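Local coordinates for protein soluble lytic murein transglycosylase (Pseudomonas aeruginosa, PDB 5OHU) that degrades the glycan strands of bacterial peptidoglycan as a lytic transglycosylase, acting both at strand ends and within strands, at residues Ile499-Gln502 with Glu503-Met507; Thr607-Tyr610 with Val611-Val614; Ala627-Pro630 with Ile631-His635. All blocks are in the same frame, centred on the assembly; numbering follows the deposited sequence.

Interaction 1 (Ile499-Gln502 with Glu503-Met507)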
ATOM      1  N   ILE A 499      -4.380  16.285 -10.033  1.00 15.39           N
ATOM      2  CA  ILE A 499      -3.836  16.237  -8.684  1.00 15.13           C
ATOM      3  C   ILE A 499      -4.941  15.876  -7.703  1.00 24.11           C
ATOM      4  O   ILE A 499      -4.754  15.055  -6.796  1.00 18.54           O
ATOM      5  CB  ILE A 499      -3.172  17.585  -8.340  1.00 22.76           C
ATOM      6  CG1 ILE A 499      -1.859  17.755  -9.114  1.00 19.42           C
ATOM      7  CG2 ILE A 499      -3.009  17.765  -6.815  1.00 15.07           C
ATOM      8  CD1 ILE A 499      -0.651  17.085  -8.472  1.00 17.53           C
ATOM      9  N   THR A 500      -6.123  16.457  -7.896  1.00 20.06           N
ATOM     10  CA  THR A 500      -7.250  16.141  -7.031  1.00 23.25           C
ATOM     11  C   THR A 500      -7.656  14.681  -7.170  1.00 24.99           C
ATOM     12  O   THR A 500      -7.898  13.997  -6.170  1.00 24.10           O
ATOM     13  CB  THR A 500      -8.413  17.064  -7.369  1.00 19.50           C
ATOM     14  OG1 THR A 500      -8.005  18.411  -7.134  1.00 22.17           O
ATOM     15  CG2 THR A 500      -9.621  16.744  -6.522  1.00 17.64           C
ATOM     16  N   ARG A 501      -7.718  14.183  -8.406  1.00 17.54           N
ATOM     17  CA  ARG A 501      -8.102  12.795  -8.619  1.00 19.22           C
ATOM     18  C   ARG A 501      -7.140  11.836  -7.908  1.00 23.55           C
ATOM     19  O   ARG A 501      -7.574  10.852  -7.295  1.00 20.91           O
ATOM     20  CB  ARG A 501      -8.178  12.523 -10.122  1.00 19.44           C
ATOM     21  CG  ARG A 501      -8.153  11.049 -10.521  1.00 23.17           C
ATOM     22  CD  ARG A 501      -9.371  10.282 -10.040  1.00 20.99           C
ATOM     23  NE  ARG A 501      -9.361   8.945 -10.613  1.00 29.03           N
ATOM     24  CZ  ARG A 501      -8.724   7.915 -10.067  1.00 32.49           C
ATOM     25  NH1 ARG A 501      -8.055   8.079  -8.928  1.00 27.57           N
ATOM     26  NH2 ARG A 501      -8.755   6.728 -10.656  1.00 29.33           N
ATOM     27  N   GLN A 502      -5.838  12.130  -7.941  1.00 15.43           N
ATOM     28  CA  GLN A 502      -4.841  11.295  -7.273  1.00 17.92           C
ATOM     29  C   GLN A 502      -4.902  11.433  -5.758  1.00 17.68           C
ATOM     30  O   GLN A 502      -4.814  10.436  -5.039  1.00 20.46           O
ATOM     31  CB  GLN A 502      -3.441  11.669  -7.779  1.00 14.49           C
ATOM     32  CG  GLN A 502      -2.256  11.044  -7.071  1.00 14.03           C
ATOM     33  CD  GLN A 502      -2.247   9.506  -7.096  1.00 25.96           C
ATOM     34  OE1 GLN A 502      -1.939   8.863  -6.083  1.00 23.91           O
ATOM     35  NE2 GLN A 502      -2.683   8.921  -8.214  1.00 14.04           N
ATOM     36  N   GLU A 503      -5.063  12.653  -5.256  1.00 20.05           N
ATOM     37  CA  GLU A 503      -4.938  12.888  -3.822  1.00 23.47           C
ATOM     38  C   GLU A 503      -6.134  12.334  -3.054  1.00 21.40           C
ATOM     39  O   GLU A 503      -5.969  11.662  -2.030  1.00 17.65           O
ATOM     40  CB  GLU A 503      -4.772  14.391  -3.550  1.00 23.48           C
ATOM     41  CG  GLU A 503      -3.401  14.964  -3.908  1.00 21.54           C
ATOM     42  CD  GLU A 503      -2.269  14.394  -3.049  1.00 24.88           C
ATOM     43  OE1 GLU A 503      -1.100  14.500  -3.460  1.00 20.20           O
ATOM     44  OE2 GLU A 503      -2.547  13.833  -1.966  1.00 25.15           O
ATOM     45  N   SER A 504      -7.345  12.625  -3.521  1.00 20.28           N
ATOM     46  CA  SER A 504      -8.559  12.322  -2.779  1.00 24.39           C
ATOM     47  C   SER A 504      -9.574  11.513  -3.563  1.00 20.77           C
ATOM     48  O   SER A 504     -10.561  11.065  -2.966  1.00 24.46           O
ATOM     49  CB  SER A 504      -9.253  13.618  -2.328  1.00 21.88           C
ATOM     50  OG  SER A 504      -9.773  14.302  -3.468  1.00 23.31           O
ATOM     51  N   ALA A 505      -9.387  11.345  -4.875  1.00 24.00           N
ATOM     52  CA  ALA A 505     -10.413  10.757  -5.739  1.00 23.92           C
ATOM     53  C   ALA A 505     -11.735  11.495  -5.561  1.00 28.39           C
ATOM     54  O   ALA A 505     -12.815  10.901  -5.556  1.00 30.79           O
ATOM     55  CB  ALA A 505     -10.578   9.258  -5.468  1.00 24.60           C
ATOM     56  N   PHE A 506     -11.633  12.808  -5.358  1.00 30.28           N
ATOM     57  CA  PHE A 506     -12.766  13.718  -5.277  1.00 30.99           C
ATOM     58  C   PHE A 506     -13.668  13.468  -4.076  1.00 34.37           C
ATOM     59  O   PHE A 506     -14.835  13.857  -4.088  1.00 36.32           O
ATOM     60  CB  PHE A 506     -13.575  13.687  -6.574  1.00 19.04           C
ATOM     61  CG  PHE A 506     -12.947  14.483  -7.669  1.00 25.95           C
ATOM     62  CD1 PHE A 506     -11.957  13.922  -8.469  1.00 22.80           C
ATOM     63  CD2 PHE A 506     -13.324  15.806  -7.884  1.00 21.37           C
ATOM     64  CE1 PHE A 506     -11.360  14.661  -9.472  1.00 20.24           C
ATOM     65  CE2 PHE A 506     -12.744  16.551  -8.892  1.00 20.02           C
ATOM     66  CZ  PHE A 506     -11.759  15.980  -9.687  1.00 24.87           C
ATOM     67  N   MET A 507     -13.154  12.867  -3.012  1.00 32.71           N
ATOM     68  CA  MET A 507     -13.875  12.828  -1.746  1.00 35.75           C
ATOM     69  C   MET A 507     -13.403  14.001  -0.897  1.00 30.11           C
ATOM     70  O   MET A 507     -12.290  13.983  -0.367  1.00 22.98           O
ATOM     71  CB  MET A 507     -13.668  11.493  -1.042  1.00 35.44           C
ATOM     72  CG  MET A 507     -14.140  10.314  -1.880  1.00 53.86           C
ATOM     73  SD  MET A 507     -15.919   9.940  -2.105  1.00 67.31           S
ATOM     74  CE  MET A 507     -16.509  11.189  -3.251  1.00 72.37           C
TER
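Thr500 lays its methyl group on the ring of Phe506 where the chain leaves helix 493-504 and doubles back on the helix's last turn. CG2 of Thr500 stands 3.8 Å from the Phe506 ring centroid and only 7° off the ring normal, a CH-pi contact over the middle of one face, with the two side chains crossing at about a right angle. CG2 can reach the ring because it lies anti to the backbone N of Thr500, while OG1, beside that N, turns back to hydrogen-bond the Ile496 carbonyl. Arg501 meets the same ring with its aliphatic root, CB lying 3.9 Å from Phe506 CE1. Ser504 N still makes a straight helical bond to Thr500 O (3.0 Å). Ala505 N then divides itself between Thr500 O at 3.3 Å and Arg501 O at 3.1 Å, both weak, as the helical pattern breaks. Ala505 and Phe506 both have positive phi and occupy the centre of a type I' turn from Ser504 to Met507. OG of Ser504, set between its own N and carbonyl carbon (chi1 69°), bonds the Leu519 carbonyl and accepts from Phe506 N, at 3.0 Å, a weak bond within the turn. Glu503 runs alongside Ile499, pointing the same way, with its CG 4.1 Å from Ile499 CG2. The Glu503-Ser504 pair matches the Glu-Ser signature of the lysozyme-like SLT domain. Outside the segments, Glu503 OE1 is hydrogen-bonded to Tyr610 OH. Helix 605-624 packs on Ile499, Gln502 and Phe506, helix 454-463 lies against Ala505 and Met507, and Tyr576 of helix 569-578 touches Ile499 and Glu503.

Interaction 2 (Thr607-Tyr610 with Val611-Val614); sequences TRQY and VQNV
Two consecutive turns of helix 605-624 set the ring of Tyr610 against Val614, one i to i+4 step along the chain. Val614 CG2 sits over a face of the ring, 4.2 Å from its centroid and 28° off the normal, and its nearest ring atom is Tyr610 CE1 at 3.7 Å. The methyl is thus displaced toward one side of the ring. The tyrosine CG, anti to the backbone N (chi1 -176°), lies beside the carbonyl carbon, which brings one face of the ring to Val614. The hydroxyl has its partner, Glu503, on helix 493-504, so the ring spans from one helix to another. Beneath these side chains the backbone is regular alpha-helix: Val611 N bonds Thr607 O at 2.9 Å, Gln612 N bonds Arg608 O at 3.0 Å, and Val614 N bonds Tyr610 O at 2.9 Å. Arg608 and Gln612 lie side by side and point the same way, the arginine meeting its neighbour with its CG and CD methylenes, CG 3.7 Å from Gln612 NE2. The polar ends of this pair look elsewhere, NH1 of Arg608 to a salt bridge with Asp605 and NE2 of Gln612 to the hydroxyl of Tyr375. Val611 leans back over the preceding turn, CG2 lying 3.3 Å from Thr607 O, and packs on Ile599 of helix 595-600.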
ATOM      1  N   THR A 607       6.440   7.681  -5.318  1.00 14.95           N
ATOM      2  CA  THR A 607       6.468   8.944  -6.036  1.00 11.57           C
ATOM      3  C   THR A 607       6.475   8.711  -7.543  1.00 14.15           C
ATOM      4  O   THR A 607       5.835   9.458  -8.296  1.00 12.70           O
ATOM      5  CB  THR A 607       7.668   9.762  -5.591  1.00 14.99           C
ATOM      6  OG1 THR A 607       7.602   9.936  -4.175  1.00 13.22           O
ATOM      7  CG2 THR A 607       7.642  11.113  -6.257  1.00 11.41           C
ATOM      8  N   ARG A 608       7.156   7.656  -7.997  1.00 11.39           N
ATOM      9  CA  ARG A 608       7.152   7.348  -9.427  1.00 15.67           C
ATOM     10  C   ARG A 608       5.733   7.092  -9.917  1.00 18.19           C
ATOM     11  O   ARG A 608       5.298   7.660 -10.931  1.00 12.82           O
ATOM     12  CB  ARG A 608       8.048   6.145  -9.731  1.00 11.24           C
ATOM     13  CG  ARG A 608       7.887   5.672 -11.210  1.00 13.69           C
ATOM     14  CD  ARG A 608       8.510   4.310 -11.496  1.00 24.10           C
ATOM     15  NE  ARG A 608       9.868   4.252 -10.974  1.00 38.39           N
ATOM     16  CZ  ARG A 608      10.252   3.540  -9.917  1.00 38.73           C
ATOM     17  NH1 ARG A 608       9.387   2.756  -9.256  1.00 11.13           N
ATOM     18  NH2 ARG A 608      11.522   3.602  -9.545  1.00 25.74           N
ATOM     19  N   GLN A 609       4.974   6.278  -9.174  1.00 11.85           N
ATOM     20  CA  GLN A 609       3.608   5.965  -9.582  1.00 12.18           C
ATOM     21  C   GLN A 609       2.704   7.181  -9.440  1.00 12.41           C
ATOM     22  O   GLN A 609       1.828   7.414 -10.281  1.00 12.67           O
ATOM     23  CB  GLN A 609       3.057   4.801  -8.754  1.00 14.65           C
ATOM     24  CG  GLN A 609       1.758   4.225  -9.314  1.00 14.37           C
ATOM     25  CD  GLN A 609       1.959   3.640 -10.711  1.00 21.11           C
ATOM     26  OE1 GLN A 609       2.857   2.834 -10.906  1.00 20.50           O
ATOM     27  NE2 GLN A 609       1.143   4.069 -11.692  1.00 12.94           N
ATOM     28  N   TYR A 610       2.888   7.954  -8.368  1.00 12.36           N
ATOM     29  CA  TYR A 610       2.177   9.218  -8.226  1.00 12.59           C
ATOM     30  C   TYR A 610       2.322  10.080  -9.482  1.00 12.59           C
ATOM     31  O   TYR A 610       1.328  10.511 -10.079  1.00 14.78           O
ATOM     32  CB  TYR A 610       2.713   9.953  -6.994  1.00 12.48           C
ATOM     33  CG  TYR A 610       1.995  11.231  -6.667  1.00 19.39           C
ATOM     34  CD1 TYR A 610       2.308  12.415  -7.331  1.00 12.74           C
ATOM     35  CD2 TYR A 610       0.997  11.259  -5.692  1.00 13.05           C
ATOM     36  CE1 TYR A 610       1.642  13.586  -7.026  1.00 17.11           C
ATOM     37  CE2 TYR A 610       0.333  12.426  -5.385  1.00 13.35           C
ATOM     38  CZ  TYR A 610       0.657  13.586  -6.050  1.00 17.69           C
ATOM     39  OH  TYR A 610       0.001  14.758  -5.732  1.00 14.41           O
ATOM     40  N   VAL A 611       3.562  10.352  -9.888  1.00 13.87           N
ATOM     41  CA  VAL A 611       3.810  11.206 -11.052  1.00 12.26           C
ATOM     42  C   VAL A 611       3.188  10.604 -12.310  1.00 12.44           C
ATOM     43  O   VAL A 611       2.525  11.298 -13.088  1.00 12.67           O
ATOM     44  CB  VAL A 611       5.328  11.421 -11.228  1.00 17.83           C
ATOM     45  CG1 VAL A 611       5.615  12.086 -12.560  1.00 11.86           C
ATOM     46  CG2 VAL A 611       5.900  12.260 -10.050  1.00 13.92           C
ATOM     47  N   GLN A 612       3.422   9.313 -12.550  1.00 12.35           N
ATOM     48  CA  GLN A 612       2.847   8.711 -13.743  1.00 12.55           C
ATOM     49  C   GLN A 612       1.329   8.783 -13.718  1.00 12.98           C
ATOM     50  O   GLN A 612       0.713   9.038 -14.762  1.00 14.25           O
ATOM     51  CB  GLN A 612       3.340   7.278 -13.911  1.00 12.43           C
ATOM     52  CG  GLN A 612       4.841   7.193 -14.094  1.00 12.07           C
ATOM     53  CD  GLN A 612       5.333   5.766 -14.294  1.00 14.71           C
ATOM     54  OE1 GLN A 612       4.591   4.807 -14.071  1.00 21.66           O
ATOM     55  NE2 GLN A 612       6.591   5.619 -14.728  1.00 14.10           N
ATOM     56  N   ASN A 613       0.711   8.629 -12.538  1.00 13.10           N
ATOM     57  CA  ASN A 613      -0.744   8.748 -12.451  1.00 13.55           C
ATOM     58  C   ASN A 613      -1.201  10.161 -12.815  1.00 15.08           C
ATOM     59  O   ASN A 613      -2.113  10.346 -13.627  1.00 14.12           O
ATOM     60  CB  ASN A 613      -1.248   8.433 -11.035  1.00 13.64           C
ATOM     61  CG  ASN A 613      -1.206   6.950 -10.678  1.00 23.43           C
ATOM     62  OD1 ASN A 613      -1.461   6.582  -9.520  1.00 15.99           O
ATOM     63  ND2 ASN A 613      -0.770   6.119 -11.611  1.00 13.47           N
ATOM     64  N   VAL A 614      -0.620  11.168 -12.151  1.00 14.08           N
ATOM     65  CA  VAL A 614      -1.038  12.554 -12.341  1.00 13.81           C
ATOM     66  C   VAL A 614      -0.887  12.967 -13.800  1.00 13.84           C
ATOM     67  O   VAL A 614      -1.792  13.568 -14.382  1.00 14.60           O
ATOM     68  CB  VAL A 614      -0.248  13.488 -11.410  1.00 18.55           C
ATOM     69  CG1 VAL A 614      -0.478  14.953 -11.791  1.00 13.80           C
ATOM     70  CG2 VAL A 614      -0.650  13.235  -9.929  1.00 18.37           C
TER

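Interaction 3 (Ala627-Pro630 with Ile631-His635); sequences APQP and IVDWH
Pro630 and Asp633 cross at about a right angle, the carboxylate of Asp633 coming obliquely to the CG-CD side of the proline ring. OD1 of Asp633 is 3.4 Å from Pro630 CG and 3.7 Å from Pro630 CD, a polar atom against apolar methylenes. Next to the proline, the end of Gln629 also approaches this carboxylate, again crossing at roughly a right angle, with the amide plane turned 62° from that of the carboxylate. Asp633 carries its CG anti to its own carbonyl carbon (chi1 -74°), which brings the group back toward the two earlier residues. The chain bends at Ile631, whose backbone is helical in conformation between the extended Pro630 and Val632. Across it, Pro630 CB also comes within 3.5 Å of Val632 O. No clear hydrogen bond joins the two segments; the bend is held from outside, Ile631 N by the hydroxyl of Tyr387 and Ile631 O by Arg569 NH2. Arg569 also forms a long, weak ion pair with Asp633. The side chain of Ile631 turns the opposite way from the proline ring and enters the core between Leu615 and Val619 of helix 605-624 and Phe374, Phe377 and Leu378 of helix 374-383. Val632 rests on helix 569-578, and the chain runs on to strand 638-639, which pairs antiparallel with strand 593-594.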
ATOM      1  N   ALA A 627      -9.459  20.817 -23.643  1.00 30.59           N
ATOM      2  CA  ALA A 627      -8.215  21.572 -23.524  1.00 22.61           C
ATOM      3  C   ALA A 627      -7.095  20.547 -23.574  1.00 23.01           C
ATOM      4  O   ALA A 627      -6.488  20.211 -22.552  1.00 23.24           O
ATOM      5  CB  ALA A 627      -8.189  22.392 -22.233  1.00 19.21           C
ATOM      6  N   PRO A 628      -6.792  20.036 -24.768  1.00 28.47           N
ATOM      7  CA  PRO A 628      -5.916  18.864 -24.882  1.00 23.74           C
ATOM      8  C   PRO A 628      -4.582  19.070 -24.186  1.00 25.20           C
ATOM      9  O   PRO A 628      -3.968  20.139 -24.252  1.00 21.95           O
ATOM     10  CB  PRO A 628      -5.709  18.701 -26.394  1.00 20.37           C
ATOM     11  CG  PRO A 628      -6.607  19.731 -27.068  1.00 27.39           C
ATOM     12  CD  PRO A 628      -7.485  20.334 -26.031  1.00 30.54           C
ATOM     13  N   GLN A 629      -4.133  18.007 -23.537  1.00 24.72           N
ATOM     14  CA  GLN A 629      -2.938  17.975 -22.699  1.00 18.51           C
ATOM     15  C   GLN A 629      -2.100  16.798 -23.170  1.00 18.26           C
ATOM     16  O   GLN A 629      -2.505  15.635 -22.988  1.00 21.48           O
ATOM     17  CB  GLN A 629      -3.336  17.828 -21.226  1.00 19.45           C
ATOM     18  CG  GLN A 629      -2.198  17.720 -20.221  1.00 21.92           C
ATOM     19  CD  GLN A 629      -1.188  18.842 -20.325  1.00 20.61           C
ATOM     20  OE1 GLN A 629      -0.091  18.681 -20.866  1.00 20.25           O
ATOM     21  NE2 GLN A 629      -1.552  19.983 -19.784  1.00 14.92           N
ATOM     22  N   PRO A 630      -0.967  17.029 -23.811  1.00 15.27           N
ATOM     23  CA  PRO A 630      -0.058  15.926 -24.118  1.00 14.41           C
ATOM     24  C   PRO A 630       0.523  15.358 -22.824  1.00 14.06           C
ATOM     25  O   PRO A 630       0.544  16.026 -21.787  1.00 17.63           O
ATOM     26  CB  PRO A 630       1.039  16.589 -24.964  1.00 15.76           C
ATOM     27  CG  PRO A 630       0.935  18.062 -24.685  1.00 22.82           C
ATOM     28  CD  PRO A 630      -0.459  18.342 -24.233  1.00 14.69           C
ATOM     29  N   ILE A 631       1.052  14.131 -22.900  1.00 13.85           N
ATOM     30  CA  ILE A 631       1.556  13.485 -21.684  1.00 14.51           C
ATOM     31  C   ILE A 631       2.644  14.336 -21.019  1.00 15.35           C
ATOM     32  O   ILE A 631       2.732  14.394 -19.786  1.00 15.53           O
ATOM     33  CB  ILE A 631       2.042  12.056 -21.988  1.00 13.42           C
ATOM     34  CG1 ILE A 631       2.403  11.322 -20.675  1.00 14.72           C
ATOM     35  CG2 ILE A 631       3.229  12.050 -22.961  1.00 13.15           C
ATOM     36  CD1 ILE A 631       1.186  10.945 -19.832  1.00 13.49           C
ATOM     37  N   VAL A 632       3.498  14.998 -21.815  1.00 14.05           N
ATOM     38  CA  VAL A 632       4.359  16.070 -21.325  1.00 12.72           C
ATOM     39  C   VAL A 632       4.398  17.180 -22.364  1.00 13.91           C
ATOM     40  O   VAL A 632       4.255  16.954 -23.568  1.00 18.87           O
ATOM     41  CB  VAL A 632       5.808  15.630 -21.020  1.00 19.37           C
ATOM     42  CG1 VAL A 632       5.885  14.872 -19.692  1.00 25.02           C
ATOM     43  CG2 VAL A 632       6.357  14.827 -22.183  1.00 14.50           C
ATOM     44  N   ASP A 633       4.625  18.384 -21.879  1.00 13.87           N
ATOM     45  CA  ASP A 633       4.730  19.550 -22.736  1.00 12.86           C
ATOM     46  C   ASP A 633       6.143  19.686 -23.295  1.00 12.47           C
ATOM     47  O   ASP A 633       7.102  19.122 -22.761  1.00 12.57           O
ATOM     48  CB  ASP A 633       4.320  20.798 -21.954  1.00 15.68           C
ATOM     49  CG  ASP A 633       2.818  20.868 -21.753  1.00 26.76           C
ATOM     50  OD1 ASP A 633       2.076  20.644 -22.741  1.00 32.25           O
ATOM     51  OD2 ASP A 633       2.383  21.123 -20.620  1.00 27.57           O
ATOM     52  N   TRP A 634       6.251  20.435 -24.400  1.00 16.49           N
ATOM     53  CA  TRP A 634       7.553  20.676 -25.029  1.00 14.57           C
ATOM     54  C   TRP A 634       8.586  21.104 -24.010  1.00 11.91           C
ATOM     55  O   TRP A 634       9.711  20.595 -24.007  1.00 13.90           O
ATOM     56  CB  TRP A 634       7.457  21.763 -26.101  1.00 12.38           C
ATOM     57  CG  TRP A 634       6.545  21.458 -27.201  1.00 18.73           C
ATOM     58  CD1 TRP A 634       5.434  22.168 -27.568  1.00 13.14           C
ATOM     59  CD2 TRP A 634       6.659  20.374 -28.124  1.00 12.73           C
ATOM     60  NE1 TRP A 634       4.829  21.577 -28.640  1.00 16.56           N
ATOM     61  CE2 TRP A 634       5.563  20.477 -29.014  1.00 14.57           C
ATOM     62  CE3 TRP A 634       7.574  19.317 -28.277  1.00 15.20           C
ATOM     63  CZ2 TRP A 634       5.349  19.561 -30.053  1.00 16.56           C
ATOM     64  CZ3 TRP A 634       7.371  18.396 -29.311  1.00 21.76           C
ATOM     65  CH2 TRP A 634       6.259  18.529 -30.191  1.00 16.89           C
ATOM     66  N   HIS A 635       8.229  22.033 -23.128  1.00 12.02           N
ATOM     67  CA  HIS A 635       9.250  22.542 -22.225  1.00 11.75           C
ATOM     68  C   HIS A 635       9.594  21.578 -21.105  1.00 11.94           C
ATOM     69  O   HIS A 635      10.516  21.863 -20.341  1.00 12.25           O
ATOM     70  CB  HIS A 635       8.834  23.880 -21.622  1.00 11.95           C
ATOM     71  CG  HIS A 635       7.743  23.781 -20.603  1.00 22.02           C
ATOM     72  ND1 HIS A 635       6.405  23.726 -20.945  1.00 20.38           N
ATOM     73  CD2 HIS A 635       7.788  23.780 -19.248  1.00 16.17           C
ATOM     74  CE1 HIS A 635       5.673  23.682 -19.843  1.00 20.19           C
ATOM     75  NE2 HIS A 635       6.488  23.714 -18.800  1.00 21.42           N
TER

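In the fold
The three contacts follow in series along the chain, each local, within the C-terminal part of the protein. Interactions 1 and 2, with centres 13 Å apart, touch directly: besides the probable hydrogen bond that joins them, Gln502 CG packs 3.4 Å from Tyr610 CE2, which brings helix 493-504 and helix 605-624 into direct contact. Interaction 3 lies in the loop that follows the latter helix, its centre 16 Å from that of interaction 2 and 21 Å from that of interaction 1, touching neither. Helix 605-624 therefore joins all three, packing against the C-terminal end of helix 493-504 and receiving Ile631 of the tail; helix 569-578 likewise borders each contact.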